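Local coordinates for protein putative transcriptional regulator, IclR family (Arthrobacter aurescens, PDB 3OBF) that probably regulates transcription as a DNA-binding factor of the IclR family, represented here by its C-terminal, GAF-like domain without the DNA-binding part, at residues A[22-27]-A[137-143]; A[33-39]-A[50-56]. All coordinates share one frame. Numbering follows the deposited sequence.

Contact 1. Residues A[22-27]-A[137-143]; sequences ETSALM and ASVLIPA
Two central strands of the antiparallel sheet in the GAF-like IclR C-terminal domain pair here: strand 24-27 runs against 137-143 at 158°, their axes 4.7 Å apart at closest approach. Ala-25 with Leu-140 and Met-27 with Ser-138 are hydrogen-bonded pairs; Leu-26 with Val-139 between them is a non-hydrogen-bonded pair. Four backbone bonds satisfy both partners of each hydrogen-bonded pair: Ala-25 N to Leu-140 O 2.9 Å, Leu-140 N to Ala-25 O 2.8 Å, Met-27 N to Ser-138 O 2.8 Å and Ser-138 N to Met-27 O 3.0 Å. Leu-26 and Val-139 turn their backbone groups outward, to strands 34-40 and 121-129.

Small Ala-25 leaves room beside Leu-140 (chi1 t, chi2 p), and selenomethionine Met-27, m at all three chi angles, lays SE 3.7 Å from Leu-140 CD2. On the other face Leu-26 CD1 meets Ala-137 CB at 3.8 Å, and Val-139 and Ile-141 pack on Leu-16 of helix 3-20. Ser-138 OG is buried without a partner in the model.

Beyond the ladder, Thr-23 OG1 hydrogen-bonds Ser-42 N, Ser-24 OG hydrogen-bonds Thr-17 OG1, and Glu-22 OE1 forms a salt bridge with Arg-147. Pro-142 lacks an N-H for Thr-23 O, which meets Pro-142 CD at 3.2 Å. A water bridges the strands, donating to Glu-22 OE1 (2.6 Å) and Pro-142 O (2.7 Å) and accepting from Thr-23 N at 3.0 Å.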
loop_
_atom_site.group_PDB
_atom_site.type_symbol
_atom_site.label_atom_id
_atom_site.label_comp_id
_atom_site.label_asym_id
_atom_site.label_seq_id
_atom_site.Cartn_x
_atom_site.Cartn_y
_atom_site.Cartn_z
ATOM N N GLU A 22 -9.134 6.657 -10.287
ATOM C CA GLU A 22 -7.873 5.927 -10.379
ATOM C C GLU A 22 -8.058 4.438 -10.053
ATOM O O GLU A 22 -9.052 4.051 -9.454
ATOM C CB GLU A 22 -6.837 6.559 -9.444
ATOM C CG GLU A 22 -6.536 8.049 -9.711
ATOM C CD GLU A 22 -5.749 8.305 -11.006
ATOM O OE1 GLU A 22 -5.314 7.344 -11.669
ATOM O OE2 GLU A 22 -5.532 9.484 -11.356
ATOM N N THR A 23 -7.109 3.614 -10.485
ATOM C CA THR A 23 -7.064 2.197 -10.083
ATOM C C THR A 23 -7.084 2.041 -8.538
ATOM O O THR A 23 -6.447 2.830 -7.850
ATOM C CB THR A 23 -5.794 1.577 -10.657
ATOM O OG1 THR A 23 -5.847 1.711 -12.073
ATOM C CG2 THR A 23 -5.625 0.094 -10.259
ATOM N N SER A 24 -7.848 1.062 -8.022
ATOM C CA SER A 24 -7.851 0.648 -6.588
ATOM C C SER A 24 -7.443 -0.826 -6.559
ATOM O O SER A 24 -7.852 -1.583 -7.432
ATOM C CB SER A 24 -9.246 0.671 -5.987
ATOM O OG SER A 24 -9.846 1.893 -6.258
ATOM N N ALA A 25 -6.676 -1.236 -5.555
ATOM C CA ALA A 25 -6.181 -2.602 -5.502
ATOM C C ALA A 25 -6.118 -3.084 -4.079
ATOM O O ALA A 25 -5.836 -2.308 -3.176
ATOM C CB ALA A 25 -4.803 -2.691 -6.124
ATOM N N LEU A 26 -6.368 -4.374 -3.889
ATOM C CA LEU A 26 -6.176 -5.008 -2.629
ATOM C C LEU A 26 -4.860 -5.796 -2.726
ATOM O O LEU A 26 -4.690 -6.653 -3.608
ATOM C CB LEU A 26 -7.350 -5.953 -2.314
ATOM C CG LEU A 26 -7.302 -6.665 -0.936
ATOM C CD1 LEU A 26 -7.651 -5.673 0.194
ATOM C CD2 LEU A 26 -8.246 -7.880 -0.858
HETATM N N MSE A 27 -3.940 -5.491 -1.808
HETATM C CA MSE A 27 -2.649 -6.150 -1.754
HETATM C C MSE A 27 -2.587 -7.124 -0.564
HETATM O O MSE A 27 -3.190 -6.880 0.501
HETATM C CB MSE A 27 -1.525 -5.121 -1.621
HETATM C CG MSE A 27 -1.696 -3.896 -2.464
HETATM SE SE MSE A 27 -1.754 -4.317 -4.396
HETATM C CE MSE A 27 0.111 -4.741 -4.666
ATOM N N ALA A 137 -4.034 -7.162 4.976
ATOM C CA ALA A 137 -4.027 -6.733 3.599
ATOM C C ALA A 137 -3.757 -5.256 3.607
ATOM O O ALA A 137 -3.675 -4.639 4.666
ATOM C CB ALA A 137 -5.386 -7.031 2.932
ATOM N N SER A 138 -3.629 -4.676 2.430
ATOM C CA SER A 138 -3.693 -3.252 2.334
ATOM C C SER A 138 -4.401 -2.801 1.081
ATOM O O SER A 138 -4.470 -3.529 0.101
ATOM C CB SER A 138 -2.305 -2.631 2.476
ATOM O OG SER A 138 -1.676 -2.489 1.263
ATOM N N VAL A 139 -4.957 -1.598 1.125
ATOM C CA VAL A 139 -5.543 -1.002 -0.072
ATOM C C VAL A 139 -4.515 -0.065 -0.725
ATOM O O VAL A 139 -3.875 0.729 -0.024
ATOM C CB VAL A 139 -6.825 -0.243 0.290
ATOM C CG1 VAL A 139 -7.394 0.532 -0.972
ATOM C CG2 VAL A 139 -7.868 -1.233 0.904
ATOM N N LEU A 140 -4.347 -0.189 -2.044
ATOM C CA LEU A 140 -3.405 0.612 -2.808
ATOM C C LEU A 140 -4.150 1.447 -3.868
ATOM O O LEU A 140 -5.048 0.938 -4.546
ATOM C CB LEU A 140 -2.368 -0.300 -3.489
ATOM C CG LEU A 140 -1.415 0.244 -4.586
ATOM C CD1 LEU A 140 -0.439 1.275 -4.023
ATOM C CD2 LEU A 140 -0.644 -0.896 -5.362
ATOM N N ILE A 141 -3.774 2.727 -3.985
ATOM C CA ILE A 141 -4.167 3.544 -5.108
ATOM C C ILE A 141 -2.883 3.898 -5.851
ATOM O O ILE A 141 -2.106 4.749 -5.391
ATOM C CB ILE A 141 -4.944 4.857 -4.708
ATOM C CG1 ILE A 141 -6.207 4.554 -3.869
ATOM C CG2 ILE A 141 -5.322 5.653 -5.996
ATOM C CD1 ILE A 141 -6.935 5.827 -3.348
ATOM N N PRO A 142 -2.621 3.220 -6.980
ATOM C CA PRO A 142 -1.525 3.687 -7.844
ATOM C C PRO A 142 -2.040 4.673 -8.898
ATOM O O PRO A 142 -3.183 4.570 -9.304
ATOM C CB PRO A 142 -1.057 2.405 -8.504
ATOM C CG PRO A 142 -2.422 1.525 -8.623
ATOM C CD PRO A 142 -3.338 2.053 -7.541
ATOM N N ALA A 143 -1.223 5.623 -9.335
ATOM C CA ALA A 143 -1.642 6.608 -10.347
ATOM C C ALA A 143 -0.420 7.134 -11.149
ATOM O O ALA A 143 0.718 7.062 -10.660
ATOM C CB ALA A 143 -2.395 7.761 -9.682
HETATM O O HOH W 1 -4.560 4.905 -11.550
#

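Contact 2. Residues A[33-39]-A[50-56]; sequences ESMCVEQ and APLGARY
At the outer edge, within this chain, of the GAF-like IclR C-terminal domain's sheet, a type II turn, Pro-51 to Ala-54, leads into a short antiparallel pairing with strand 34-39. Ala-50 O accepts Gln-39 NE2 at 3.0 Å. Pro-51 O, at position i, takes Ala-54 N at 3.0 Å. Leu-52 sends CD2 to 3.5 Å from Val-37 C, beside the classic bulge of Val-37 and Glu-38 opposite Leu-26. Gly-53 at i+2 suits the turn's positive phi (85°), where a CB would strike the preceding carbonyl; its N reaches Cys-36 O at 2.7 Å. Ala-54 O accepts Cys-36 N at 2.9 Å. Arg-55, non-hydrogen-bonded partner of Met-35, extends (m, t, t) so NH1 meets Glu-33 OE1 (2.9 Å, a salt bridge), an oxygen shared with Asn-30; all-t selenomethionine Met-35 lays CE over one guanidinium face. Tyr-56 N bonds Ser-34 O (2.8 Å), Ser-34 N Tyr-56 O (2.9 Å). Both side chains face Met-27 of strand 24-29 and Val-64 of helix 62-69, whereas Val-37 and Glu-38 touch helix 3-20.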
loop_
_atom_site.group_PDB
_atom_site.type_symbol
_atom_site.label_atom_id
_atom_site.label_comp_id
_atom_site.label_asym_id
_atom_site.label_seq_id
_atom_site.Cartn_x
_atom_site.Cartn_y
_atom_site.Cartn_z
ATOM N N GLU A 33 7.246 -9.749 -0.370
ATOM C CA GLU A 33 6.606 -9.141 -1.543
ATOM C C GLU A 33 5.169 -8.764 -1.277
ATOM O O GLU A 33 4.420 -9.485 -0.595
ATOM C CB GLU A 33 6.511 -10.089 -2.741
ATOM C CG GLU A 33 7.752 -10.669 -3.303
ATOM C CD GLU A 33 7.392 -11.748 -4.295
ATOM O OE1 GLU A 33 6.534 -12.589 -3.955
ATOM O OE2 GLU A 33 7.933 -11.749 -5.417
ATOM N N SER A 34 4.776 -7.653 -1.874
ATOM C CA SER A 34 3.403 -7.265 -1.858
ATOM C C SER A 34 2.775 -7.704 -3.186
ATOM O O SER A 34 3.378 -7.529 -4.245
ATOM C CB SER A 34 3.308 -5.762 -1.648
ATOM O OG SER A 34 1.963 -5.433 -1.526
HETATM N N MSE A 35 1.592 -8.319 -3.133
HETATM C CA MSE A 35 0.977 -8.855 -4.351
HETATM C C MSE A 35 -0.432 -8.349 -4.542
HETATM O O MSE A 35 -1.220 -8.332 -3.594
HETATM C CB MSE A 35 1.006 -10.399 -4.378
HETATM C CG MSE A 35 0.594 -11.000 -5.719
HETATM SE SE MSE A 35 0.647 -12.940 -5.664
HETATM C CE MSE A 35 0.640 -13.410 -7.535
ATOM N N CYS A 36 -0.748 -7.962 -5.776
ATOM C CA CYS A 36 -2.093 -7.520 -6.087
ATOM C C CYS A 36 -3.038 -8.728 -6.305
ATOM O O CYS A 36 -2.808 -9.568 -7.179
ATOM C CB CYS A 36 -2.103 -6.570 -7.279
ATOM S SG CYS A 36 -3.810 -6.141 -7.724
ATOM N N VAL A 37 -4.070 -8.836 -5.479
ATOM C CA VAL A 37 -4.973 -9.993 -5.592
ATOM C C VAL A 37 -6.385 -9.599 -6.054
ATOM O O VAL A 37 -7.191 -10.471 -6.342
ATOM C CB VAL A 37 -5.094 -10.775 -4.267
ATOM C CG1 VAL A 37 -3.750 -11.336 -3.857
ATOM C CG2 VAL A 37 -5.770 -9.919 -3.142
ATOM N N GLU A 38 -6.675 -8.296 -6.088
ATOM C CA GLU A 38 -7.961 -7.793 -6.542
ATOM C C GLU A 38 -7.793 -6.319 -6.897
ATOM O O GLU A 38 -7.223 -5.553 -6.114
ATOM C CB GLU A 38 -9.020 -7.945 -5.442
ATOM C CG GLU A 38 -10.456 -7.875 -5.937
ATOM C CD GLU A 38 -11.432 -8.423 -4.889
ATOM O OE1 GLU A 38 -12.072 -9.455 -5.192
ATOM O OE2 GLU A 38 -11.543 -7.838 -3.772
ATOM N N GLN A 39 -8.291 -5.916 -8.063
ATOM C CA GLN A 39 -8.156 -4.531 -8.485
ATOM C C GLN A 39 -9.253 -4.065 -9.457
ATOM O O GLN A 39 -9.867 -4.877 -10.160
ATOM C CB GLN A 39 -6.740 -4.292 -9.059
ATOM C CG GLN A 39 -6.497 -4.930 -10.430
ATOM C CD GLN A 39 -6.651 -3.926 -11.560
ATOM O OE1 GLN A 39 -7.686 -3.888 -12.210
ATOM N NE2 GLN A 39 -5.620 -3.098 -11.789
ATOM N N ALA A 50 -0.749 -1.741 -11.093
ATOM C CA ALA A 50 -1.209 -2.775 -10.155
ATOM C C ALA A 50 -2.116 -3.812 -10.818
ATOM O O ALA A 50 -3.226 -4.062 -10.326
ATOM C CB ALA A 50 -1.910 -2.130 -8.919
ATOM N N PRO A 51 -1.651 -4.430 -11.931
ATOM C CA PRO A 51 -2.509 -5.447 -12.540
ATOM C C PRO A 51 -2.537 -6.705 -11.631
ATOM O O PRO A 51 -1.611 -6.894 -10.845
ATOM C CB PRO A 51 -1.820 -5.729 -13.896
ATOM C CG PRO A 51 -0.352 -5.468 -13.641
ATOM C CD PRO A 51 -0.333 -4.331 -12.608
ATOM N N LEU A 52 -3.593 -7.514 -11.695
ATOM C CA LEU A 52 -3.691 -8.718 -10.876
ATOM C C LEU A 52 -2.382 -9.521 -10.906
ATOM O O LEU A 52 -1.797 -9.724 -11.973
ATOM C CB LEU A 52 -4.838 -9.610 -11.382
ATOM C CG LEU A 52 -6.210 -9.031 -11.043
ATOM C CD1 LEU A 52 -7.324 -9.828 -11.648
ATOM C CD2 LEU A 52 -6.349 -8.968 -9.524
ATOM N N GLY A 53 -1.926 -9.974 -9.737
ATOM C CA GLY A 53 -0.735 -10.819 -9.678
ATOM C C GLY A 53 0.586 -10.060 -9.654
ATOM O O GLY A 53 1.609 -10.655 -9.393
ATOM N N ALA A 54 0.554 -8.744 -9.886
ATOM C CA ALA A 54 1.750 -7.944 -9.829
ATOM C C ALA A 54 2.353 -8.031 -8.422
ATOM O O ALA A 54 1.634 -8.083 -7.403
ATOM C CB ALA A 54 1.450 -6.486 -10.219
ATOM N N ARG A 55 3.676 -8.107 -8.395
ATOM C CA ARG A 55 4.428 -8.290 -7.164
ATOM C C ARG A 55 5.419 -7.158 -6.985
ATOM O O ARG A 55 6.138 -6.805 -7.918
ATOM C CB ARG A 55 5.177 -9.621 -7.183
ATOM C CG ARG A 55 4.318 -10.896 -7.108
ATOM C CD ARG A 55 5.199 -12.098 -7.551
ATOM N NE ARG A 55 4.460 -13.352 -7.739
ATOM C CZ ARG A 55 4.247 -14.274 -6.787
ATOM N NH1 ARG A 55 4.700 -14.104 -5.548
ATOM N NH2 ARG A 55 3.564 -15.377 -7.068
ATOM N N TYR A 56 5.461 -6.600 -5.783
ATOM C CA TYR A 56 6.290 -5.421 -5.509
ATOM C C TYR A 56 7.275 -5.735 -4.382
ATOM O O TYR A 56 6.865 -6.214 -3.326
ATOM C CB TYR A 56 5.395 -4.210 -5.152
ATOM C CG TYR A 56 4.459 -3.834 -6.283
ATOM C CD1 TYR A 56 4.853 -2.923 -7.278
ATOM C CD2 TYR A 56 3.197 -4.438 -6.381
ATOM C CE1 TYR A 56 4.003 -2.610 -8.345
ATOM C CE2 TYR A 56 2.339 -4.150 -7.434
ATOM C CZ TYR A 56 2.746 -3.239 -8.412
ATOM O OH TYR A 56 1.879 -2.969 -9.427
#

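Overall arrangement
Contacts 1 and 2 belong to one antiparallel sheet, with centres about 9 Å apart. Across it the order is 55-56, 34-40, 24-29, 135-144, then 121-129 and 111-114, so contact 2 forms one edge and contact 1 lies nearer the middle. Adjacent strands 24-29 and 34-40 join them: probable hydrogen bonds run from Leu-26 N to Glu-38 O (2.7 Å) and from Val-37 N to Leu-26 O (2.9 Å). Along the chain, 22-27, 33-39 and 50-56 follow in turn, whereas 137-143 returns much later. Local pairing thus builds the edge, and a long-range pairing ties the early strands to the late ones in a single domain.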